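Local coordinates for RabGAP/TBC protein (Chlamydomonas reinhardtii, PDB 4P17) that is of unknown function but is a flagellar protein with a TBC domain, the fold of GTPase-activating proteins for Rab GTPases, at residues Asp14-Phe18 and Ser243-Met247; Asp114-Phe119 and Tyr150-Thr156; Cys235-Val239 and Thr249-Leu253. All coordinates share one frame. Residue numbers count along the deposited sequence, not the author numbering.

Near the N terminus, the loop 14-18 settles on the first turn of helix 243-256. This contact 1 brings together segments 225 residues apart and binds the N-terminal loop to the late part of the TBC domain. Contact 2 is nested within the span it closes: 114-119, following helix 108-114, meets 150-156 at the start of helix 153-164. Contact 3 comes later in the chain and crosses contact 1, since 235-239 precedes S243 while 249-253 follows M247 on the same helix. The three are in touch: F18 reaches F119, V246 packs on the 236-238 backbone, and T156 OG1 probably hydrogen-bonds S238 OG.

Contact 1: Asp14-Phe18 and Ser243-Met247; sequences DLYGF and SETVM
A tight N-terminal loop, D14-F18, sits against the first turn of helix 243-256, with L15 nearest E244 (CA-CA 7.1 Å) and Y16 nearest S243 (7.2 Å). The loop is a type I turn from D14 to G17 with a G1 bulge: G17 N donates to D14 O (3.0 Å) and D14 N to F18 O (2.8 Å). G17 adopts phi/psi 92/7, where a CB would be jammed against the carbonyl oxygen of Y16. D14 (chi1 p) divides its carboxylate between the two segments. OD1 serves its own turn, accepting F18 N at 2.9 Å and, weakly, Y16 N at 3.1 Å. OD2 faces the helix: it accepts S243 OG (2.7 Å, S243 chi1 p) and one hydrogen from each of two waters (2.9 Å each). Water 1 in turn accepts E244 N at 2.9 Å, and water 2 accepts S243 N at 2.7 Å. E244 (chi1 m, chi2 t, chi3 58°) reaches toward the loop, so that OE2 accepts L15 N at 2.9 Å while also forming a salt bridge with R30. The apolar part of the contact is a Met-aromatic pair: M247 (m, m, t) sets CE over the Y16 ring (chi1 m), 4.0 Å from its centroid and 14° off the normal, a CH-pi contact. Y16 OH goes to R73. Backbone amides at the helix start, which lack an i-4 carbonyl partner, thus receive the D14 carboxylate through water, so acidic side chains from both segments share the task of satisfying backbone N-H groups at the junction.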
loop_
_atom_site.group_PDB
_atom_site.type_symbol
_atom_site.label_atom_id
_atom_site.label_comp_id
_atom_site.label_asym_id
_atom_site.label_seq_id
_atom_site.Cartn_x
_atom_site.Cartn_y
_atom_site.Cartn_z
ATOM N N ASP A 14 6.100 8.545 -12.978
ATOM C CA ASP A 14 6.905 8.157 -11.824
ATOM C C ASP A 14 7.722 6.894 -12.122
ATOM O O ASP A 14 7.760 6.421 -13.252
ATOM C CB ASP A 14 6.024 7.986 -10.564
ATOM C CG ASP A 14 5.035 6.866 -10.651
ATOM O OD1 ASP A 14 5.178 5.931 -11.495
ATOM O OD2 ASP A 14 4.107 6.933 -9.809
ATOM N N LEU A 15 8.371 6.359 -11.094
ATOM C CA LEU A 15 9.349 5.298 -11.290
ATOM C C LEU A 15 8.670 4.100 -11.879
ATOM O O LEU A 15 9.218 3.402 -12.718
ATOM C CB LEU A 15 10.028 4.930 -9.972
ATOM C CG LEU A 15 10.873 3.660 -10.029
ATOM C CD1 LEU A 15 12.030 3.908 -11.007
ATOM C CD2 LEU A 15 11.371 3.277 -8.639
ATOM N N TYR A 16 7.450 3.885 -11.445
ATOM C CA TYR A 16 6.719 2.680 -11.817
ATOM C C TYR A 16 5.892 2.865 -13.084
ATOM O O TYR A 16 5.149 1.957 -13.483
ATOM C CB TYR A 16 5.837 2.303 -10.638
ATOM C CG TYR A 16 6.641 1.745 -9.510
ATOM C CD1 TYR A 16 7.236 0.492 -9.606
ATOM C CD2 TYR A 16 6.846 2.479 -8.361
ATOM C CE1 TYR A 16 7.987 -0.023 -8.564
ATOM C CE2 TYR A 16 7.594 1.969 -7.323
ATOM C CZ TYR A 16 8.152 0.734 -7.418
ATOM O OH TYR A 16 8.904 0.282 -6.369
ATOM N N GLY A 17 6.040 4.018 -13.724
ATOM C CA GLY A 17 5.391 4.276 -14.999
ATOM C C GLY A 17 4.024 4.943 -14.961
ATOM O O GLY A 17 3.373 5.048 -15.997
ATOM N N PHE A 18 3.569 5.371 -13.787
ATOM C CA PHE A 18 2.266 6.060 -13.682
ATOM C C PHE A 18 2.469 7.496 -14.053
ATOM O O PHE A 18 3.469 8.089 -13.638
ATOM C CB PHE A 18 1.700 5.992 -12.255
ATOM C CG PHE A 18 1.345 4.607 -11.818
ATOM C CD1 PHE A 18 0.100 4.075 -12.088
ATOM C CD2 PHE A 18 2.274 3.819 -11.161
ATOM C CE1 PHE A 18 -0.203 2.793 -11.690
ATOM C CE2 PHE A 18 1.982 2.553 -10.779
ATOM C CZ PHE A 18 0.743 2.033 -11.033
ATOM N N SER A 243 2.371 6.394 -6.465
ATOM C CA SER A 243 2.789 5.010 -6.283
ATOM C C SER A 243 4.092 4.828 -5.479
ATOM O O SER A 243 4.211 3.884 -4.699
ATOM C CB SER A 243 2.931 4.336 -7.662
ATOM O OG SER A 243 4.152 4.697 -8.257
ATOM N N GLU A 244 5.061 5.722 -5.625
ATOM C CA GLU A 244 6.320 5.521 -4.907
ATOM C C GLU A 244 6.111 5.834 -3.422
ATOM O O GLU A 244 6.794 5.279 -2.551
ATOM C CB GLU A 244 7.435 6.377 -5.494
ATOM C CG GLU A 244 7.723 6.047 -6.913
ATOM C CD GLU A 244 8.845 6.835 -7.477
ATOM O OE1 GLU A 244 9.956 6.763 -6.916
ATOM O OE2 GLU A 244 8.602 7.554 -8.475
ATOM N N THR A 245 5.130 6.687 -3.134
ATOM C CA THR A 245 4.830 7.012 -1.741
ATOM C C THR A 245 4.113 5.812 -1.123
ATOM O O THR A 245 4.406 5.413 0.014
ATOM C CB THR A 245 4.000 8.261 -1.661
ATOM O OG1 THR A 245 4.760 9.309 -2.265
ATOM C CG2 THR A 245 3.693 8.632 -0.266
ATOM N N VAL A 246 3.181 5.238 -1.884
ATOM C CA VAL A 246 2.471 4.043 -1.431
ATOM C C VAL A 246 3.471 2.950 -1.043
ATOM O O VAL A 246 3.334 2.331 0.022
ATOM C CB VAL A 246 1.520 3.475 -2.509
ATOM C CG1 VAL A 246 0.859 2.177 -2.027
ATOM C CG2 VAL A 246 0.442 4.460 -2.901
ATOM N N MET A 247 4.475 2.715 -1.885
ATOM C CA MET A 247 5.384 1.581 -1.656
ATOM C C MET A 247 6.184 1.761 -0.380
ATOM O O MET A 247 6.558 0.783 0.266
ATOM C CB MET A 247 6.362 1.383 -2.819
ATOM C CG MET A 247 5.744 1.353 -4.160
ATOM S SD MET A 247 4.650 -0.026 -4.351
ATOM C CE MET A 247 4.272 0.224 -6.104
HETATM O O HOH W 1 4.967 8.096 -7.316
HETATM O O HOH W 2 1.334 7.050 -8.854
#

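Contact 2: Asp114-Phe119 and Tyr150-Thr156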
loop_
_atom_site.group_PDB
_atom_site.type_symbol
_atom_site.label_atom_id
_atom_site.label_comp_id
_atom_site.label_asym_id
_atom_site.label_seq_id
_atom_site.Cartn_x
_atom_site.Cartn_y
_atom_site.Cartn_z
ATOM N N ASP A 114 -14.252 -4.640 -12.543
ATOM C CA ASP A 114 -13.524 -3.678 -11.704
ATOM C C ASP A 114 -12.264 -3.139 -12.432
ATOM O O ASP A 114 -11.757 -2.085 -12.091
ATOM C CB ASP A 114 -13.170 -4.318 -10.352
ATOM C CG ASP A 114 -14.409 -4.574 -9.450
ATOM O OD1 ASP A 114 -15.589 -4.312 -9.845
ATOM O OD2 ASP A 114 -14.213 -5.078 -8.327
ATOM N N SER A 115 -11.801 -3.829 -13.475
ATOM C CA SER A 115 -10.679 -3.336 -14.297
ATOM C C SER A 115 -11.058 -2.376 -15.438
ATOM O O SER A 115 -10.184 -1.886 -16.155
ATOM C CB SER A 115 -9.929 -4.530 -14.880
ATOM O OG SER A 115 -9.198 -5.205 -13.869
ATOM N N THR A 116 -12.329 -2.091 -15.628
ATOM C CA THR A 116 -12.693 -1.139 -16.644
ATOM C C THR A 116 -12.630 0.284 -16.081
ATOM O O THR A 116 -12.948 1.241 -16.777
ATOM C CB THR A 116 -14.071 -1.433 -17.205
ATOM O OG1 THR A 116 -15.054 -1.238 -16.182
ATOM C CG2 THR A 116 -14.115 -2.887 -17.736
ATOM N N HIS A 117 -12.202 0.452 -14.833
ATOM C CA HIS A 117 -12.038 1.825 -14.337
ATOM C C HIS A 117 -10.851 2.013 -13.380
ATOM O O HIS A 117 -10.556 3.136 -12.938
ATOM C CB HIS A 117 -13.364 2.314 -13.705
ATOM C CG HIS A 117 -13.956 1.395 -12.687
ATOM N ND1 HIS A 117 -14.888 0.432 -13.007
ATOM C CD2 HIS A 117 -13.797 1.335 -11.343
ATOM C CE1 HIS A 117 -15.258 -0.202 -11.907
ATOM N NE2 HIS A 117 -14.610 0.326 -10.884
ATOM N N THR A 118 -10.141 0.930 -13.098
ATOM C CA THR A 118 -8.862 1.035 -12.407
ATOM C C THR A 118 -7.744 1.242 -13.436
ATOM O O THR A 118 -7.925 0.927 -14.615
ATOM C CB THR A 118 -8.563 -0.217 -11.585
ATOM O OG1 THR A 118 -8.607 -1.348 -12.447
ATOM C CG2 THR A 118 -9.589 -0.402 -10.462
ATOM N N PHE A 119 -6.600 1.752 -12.985
ATOM C CA PHE A 119 -5.428 2.016 -13.850
ATOM C C PHE A 119 -5.740 2.394 -15.280
ATOM O O PHE A 119 -5.327 1.712 -16.216
ATOM C CB PHE A 119 -4.515 0.805 -13.867
ATOM C CG PHE A 119 -4.048 0.438 -12.527
ATOM C CD1 PHE A 119 -3.349 1.360 -11.785
ATOM C CD2 PHE A 119 -4.359 -0.788 -11.972
ATOM C CE1 PHE A 119 -2.924 1.067 -10.539
ATOM C CE2 PHE A 119 -3.940 -1.086 -10.696
ATOM C CZ PHE A 119 -3.207 -0.138 -9.989
ATOM N N TYR A 150 -13.134 -12.304 -3.390
ATOM C CA TYR A 150 -12.598 -11.095 -4.000
ATOM C C TYR A 150 -13.424 -9.916 -3.501
ATOM O O TYR A 150 -14.633 -10.069 -3.286
ATOM C CB TYR A 150 -12.628 -11.187 -5.545
ATOM C CG TYR A 150 -12.423 -9.868 -6.277
ATOM C CD1 TYR A 150 -11.156 -9.341 -6.456
ATOM C CD2 TYR A 150 -13.498 -9.163 -6.811
ATOM C CE1 TYR A 150 -10.942 -8.142 -7.124
ATOM C CE2 TYR A 150 -13.296 -7.955 -7.487
ATOM C CZ TYR A 150 -12.027 -7.454 -7.644
ATOM O OH TYR A 150 -11.819 -6.258 -8.296
ATOM N N VAL A 151 -12.761 -8.771 -3.287
ATOM C CA VAL A 151 -13.422 -7.472 -3.109
ATOM C C VAL A 151 -12.639 -6.406 -3.870
ATOM O O VAL A 151 -11.464 -6.543 -4.092
ATOM C CB VAL A 151 -13.561 -7.054 -1.608
ATOM C CG1 VAL A 151 -14.474 -8.019 -0.868
ATOM C CG2 VAL A 151 -12.185 -6.925 -0.929
ATOM N N ARG A 152 -13.315 -5.331 -4.256
ATOM C CA ARG A 152 -12.798 -4.356 -5.197
ATOM C C ARG A 152 -11.433 -3.782 -4.769
ATOM O O ARG A 152 -10.511 -3.649 -5.570
ATOM C CB ARG A 152 -13.845 -3.244 -5.331
ATOM C CG ARG A 152 -13.467 -2.060 -6.147
ATOM C CD ARG A 152 -14.727 -1.197 -6.253
ATOM N NE ARG A 152 -14.473 0.169 -6.695
ATOM C CZ ARG A 152 -15.284 1.197 -6.444
ATOM N NH1 ARG A 152 -16.400 1.017 -5.742
ATOM N NH2 ARG A 152 -14.977 2.410 -6.886
ATOM N N ALA A 153 -11.307 -3.520 -3.463
ATOM C CA ALA A 153 -10.070 -3.036 -2.870
ATOM C C ALA A 153 -8.854 -3.816 -3.367
ATOM O O ALA A 153 -7.797 -3.264 -3.589
ATOM C CB ALA A 153 -10.164 -3.130 -1.321
ATOM N N MET A 154 -9.017 -5.118 -3.526
ATOM C CA MET A 154 -7.893 -5.975 -3.876
ATOM C C MET A 154 -7.425 -5.731 -5.316
ATOM O O MET A 154 -6.313 -6.067 -5.671
ATOM C CB MET A 154 -8.271 -7.443 -3.655
ATOM C CG MET A 154 -8.509 -7.825 -2.177
ATOM S SD MET A 154 -9.576 -9.296 -1.990
ATOM C CE MET A 154 -8.446 -10.578 -2.549
ATOM N N ASN A 155 -8.257 -5.120 -6.152
ATOM C CA ASN A 155 -7.862 -4.912 -7.546
ATOM C C ASN A 155 -6.653 -3.999 -7.641
ATOM O O ASN A 155 -5.619 -4.383 -8.179
ATOM C CB ASN A 155 -9.029 -4.349 -8.370
ATOM C CG ASN A 155 -8.803 -4.489 -9.860
ATOM O OD1 ASN A 155 -7.966 -3.797 -10.446
ATOM N ND2 ASN A 155 -9.581 -5.337 -10.486
ATOM N N THR A 156 -6.726 -2.811 -7.045
ATOM C CA THR A 156 -5.620 -1.874 -7.184
ATOM C C THR A 156 -4.412 -2.311 -6.329
ATOM O O THR A 156 -3.268 -2.070 -6.693
ATOM C CB THR A 156 -6.051 -0.403 -6.841
ATOM O OG1 THR A 156 -6.587 -0.333 -5.521
ATOM C CG2 THR A 156 -7.104 0.108 -7.861
#
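In the TBC fold these two segments hold the positions of the two catalytic-finger motifs of Rab GTPase-activating proteins, IxxDxxR, from the aspartate onward, and YxQ. D114 and H117 occupy the aspartate and arginine positions of the first, Y150 and R152 the tyrosine and glutamine positions of the second, so both customary finger residues are replaced here, consistent with an altered or absent conventional activity. Hydrogen bonding joins the motifs: Y150 OH donates to D114 OD2 at 2.7 Å and accepts N155 ND2 at 3.3 Å. The same amide nitrogen makes a weak bond to S115 OG (3.4 Å), so N155, buried on the first turn of helix 153-164, links the tyrosine to the loop. T118 OG1 lies 3.2 Å from N155 OD1 and 3.3 Å from D114 O, with one proton to offer between them. Van der Waals packing continues along the helix, T118 CG2 meeting T156 CG2 at 3.6 Å, while the F119 ring turns its edge to the backbone there, CZ 3.8 Å from T156 O. At the exposed margin the two substituted finger positions come near each other without a bond, H117 NE2 lying 4.2 Å from R152 NE.

Contact 3: Cys235-Val239 and Thr249-Leu253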
loop_
_atom_site.group_PDB
_atom_site.type_symbol
_atom_site.label_atom_id
_atom_site.label_comp_id
_atom_site.label_asym_id
_atom_site.label_seq_id
_atom_site.Cartn_x
_atom_site.Cartn_y
_atom_site.Cartn_z
ATOM N N CYS A 235 -7.668 -0.095 0.652
ATOM C CA CYS A 235 -6.832 -0.180 -0.551
ATOM C C CYS A 235 -5.370 0.001 -0.243
ATOM O O CYS A 235 -4.560 0.064 -1.136
ATOM C CB CYS A 235 -7.268 0.862 -1.573
ATOM S SG CYS A 235 -8.993 0.627 -2.062
ATOM N N LEU A 236 -5.031 0.076 1.036
ATOM C CA LEU A 236 -3.667 0.279 1.478
ATOM C C LEU A 236 -3.004 1.436 0.759
ATOM O O LEU A 236 -1.886 1.299 0.273
ATOM C CB LEU A 236 -2.822 -0.977 1.259
ATOM C CG LEU A 236 -3.461 -2.244 1.761
ATOM C CD1 LEU A 236 -2.611 -3.422 1.290
ATOM C CD2 LEU A 236 -3.563 -2.158 3.272
ATOM N N PHE A 237 -3.729 2.552 0.701
ATOM C CA PHE A 237 -3.335 3.805 0.030
ATOM C C PHE A 237 -3.180 3.737 -1.480
ATOM O O PHE A 237 -2.815 4.737 -2.089
ATOM C CB PHE A 237 -2.032 4.360 0.654
ATOM C CG PHE A 237 -2.149 4.656 2.136
ATOM C CD1 PHE A 237 -2.923 5.720 2.586
ATOM C CD2 PHE A 237 -1.524 3.844 3.071
ATOM C CE1 PHE A 237 -3.051 5.967 3.943
ATOM C CE2 PHE A 237 -1.663 4.074 4.420
ATOM C CZ PHE A 237 -2.419 5.143 4.862
ATOM N N SER A 238 -3.495 2.598 -2.116
ATOM C CA SER A 238 -3.098 2.411 -3.482
ATOM C C SER A 238 -3.903 3.292 -4.448
ATOM O O SER A 238 -3.410 3.579 -5.542
ATOM C CB SER A 238 -3.206 0.931 -3.918
ATOM O OG SER A 238 -4.510 0.370 -3.752
ATOM N N VAL A 239 -5.108 3.723 -4.058
ATOM C CA VAL A 239 -5.915 4.606 -4.904
ATOM C C VAL A 239 -5.866 6.065 -4.428
ATOM O O VAL A 239 -6.671 6.879 -4.864
ATOM C CB VAL A 239 -7.398 4.187 -4.960
ATOM C CG1 VAL A 239 -7.533 2.678 -5.294
ATOM C CG2 VAL A 239 -8.101 4.466 -3.669
ATOM N N THR A 249 4.937 3.093 2.356
ATOM C CA THR A 249 4.008 2.609 3.385
ATOM C C THR A 249 4.021 1.068 3.409
ATOM O O THR A 249 3.993 0.425 4.477
ATOM C CB THR A 249 2.552 3.119 3.205
ATOM O OG1 THR A 249 1.874 2.413 2.165
ATOM C CG2 THR A 249 2.493 4.620 2.928
ATOM N N TRP A 250 4.104 0.484 2.231
ATOM C CA TRP A 250 4.081 -0.973 2.111
ATOM C C TRP A 250 5.361 -1.602 2.646
ATOM O O TRP A 250 5.325 -2.681 3.294
ATOM C CB TRP A 250 3.859 -1.359 0.646
ATOM C CG TRP A 250 2.418 -1.153 0.151
ATOM C CD1 TRP A 250 1.395 -0.428 0.783
ATOM C CD2 TRP A 250 1.849 -1.682 -1.056
ATOM N NE1 TRP A 250 0.241 -0.510 0.019
ATOM C CE2 TRP A 250 0.500 -1.254 -1.114
ATOM C CE3 TRP A 250 2.350 -2.492 -2.095
ATOM C CZ2 TRP A 250 -0.359 -1.601 -2.180
ATOM C CZ3 TRP A 250 1.482 -2.829 -3.162
ATOM C CH2 TRP A 250 0.149 -2.388 -3.180
ATOM N N ASP A 251 6.494 -0.946 2.401
ATOM C CA ASP A 251 7.772 -1.376 3.016
ATOM C C ASP A 251 7.571 -1.670 4.498
ATOM O O ASP A 251 7.870 -2.740 4.986
ATOM C CB ASP A 251 8.885 -0.331 2.891
ATOM C CG ASP A 251 9.374 -0.125 1.449
ATOM O OD1 ASP A 251 9.129 -1.006 0.617
ATOM O OD2 ASP A 251 10.030 0.918 1.170
ATOM N N SER A 252 7.067 -0.693 5.230
ATOM C CA SER A 252 6.880 -0.891 6.666
ATOM C C SER A 252 5.673 -1.767 7.023
ATOM O O SER A 252 5.707 -2.475 8.031
ATOM C CB SER A 252 6.787 0.456 7.355
ATOM O OG SER A 252 8.099 1.040 7.363
ATOM N N LEU A 253 4.617 -1.730 6.218
ATOM C CA LEU A 253 3.459 -2.592 6.455
ATOM C C LEU A 253 3.846 -4.068 6.442
ATOM O O LEU A 253 3.378 -4.870 7.267
ATOM C CB LEU A 253 2.372 -2.359 5.395
ATOM C CG LEU A 253 1.146 -3.285 5.438
ATOM C CD1 LEU A 253 0.372 -3.105 6.754
ATOM C CD2 LEU A 253 0.225 -3.086 4.236
#
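Two successive non-glycine residues with positive phi, L236 (49/48) and F237 (65/5), form the corner of a type I' turn from C235 to S238. L236 is also the C' residue of a Schellman motif that ends helix 226-234, with F237 N reaching back to W232 O. The turn is closed by S238 N to C235 O (2.9 Å), and S238 OG donates to the same carbonyl at 2.6 Å. This reversal presents L236 O to helix 243-256, where the indole edge of W250 meets it: NE1 donates to L236 O at 2.8 Å. Around this bond the packing is mostly apolar. L236 CB lies 4.1 Å from W250 CE2, L236 CD2 lies 4.0 Å from L253 CD2, and F237 CD2 lies 3.8 Å from T249 OG1, a hydroxyl that bonds V246 O. Close to the centre of the chain, with I157, L160 and L179 nearby, a tryptophan N-H thus satisfies a carbonyl of the helix-ending turn within a mostly apolar interface.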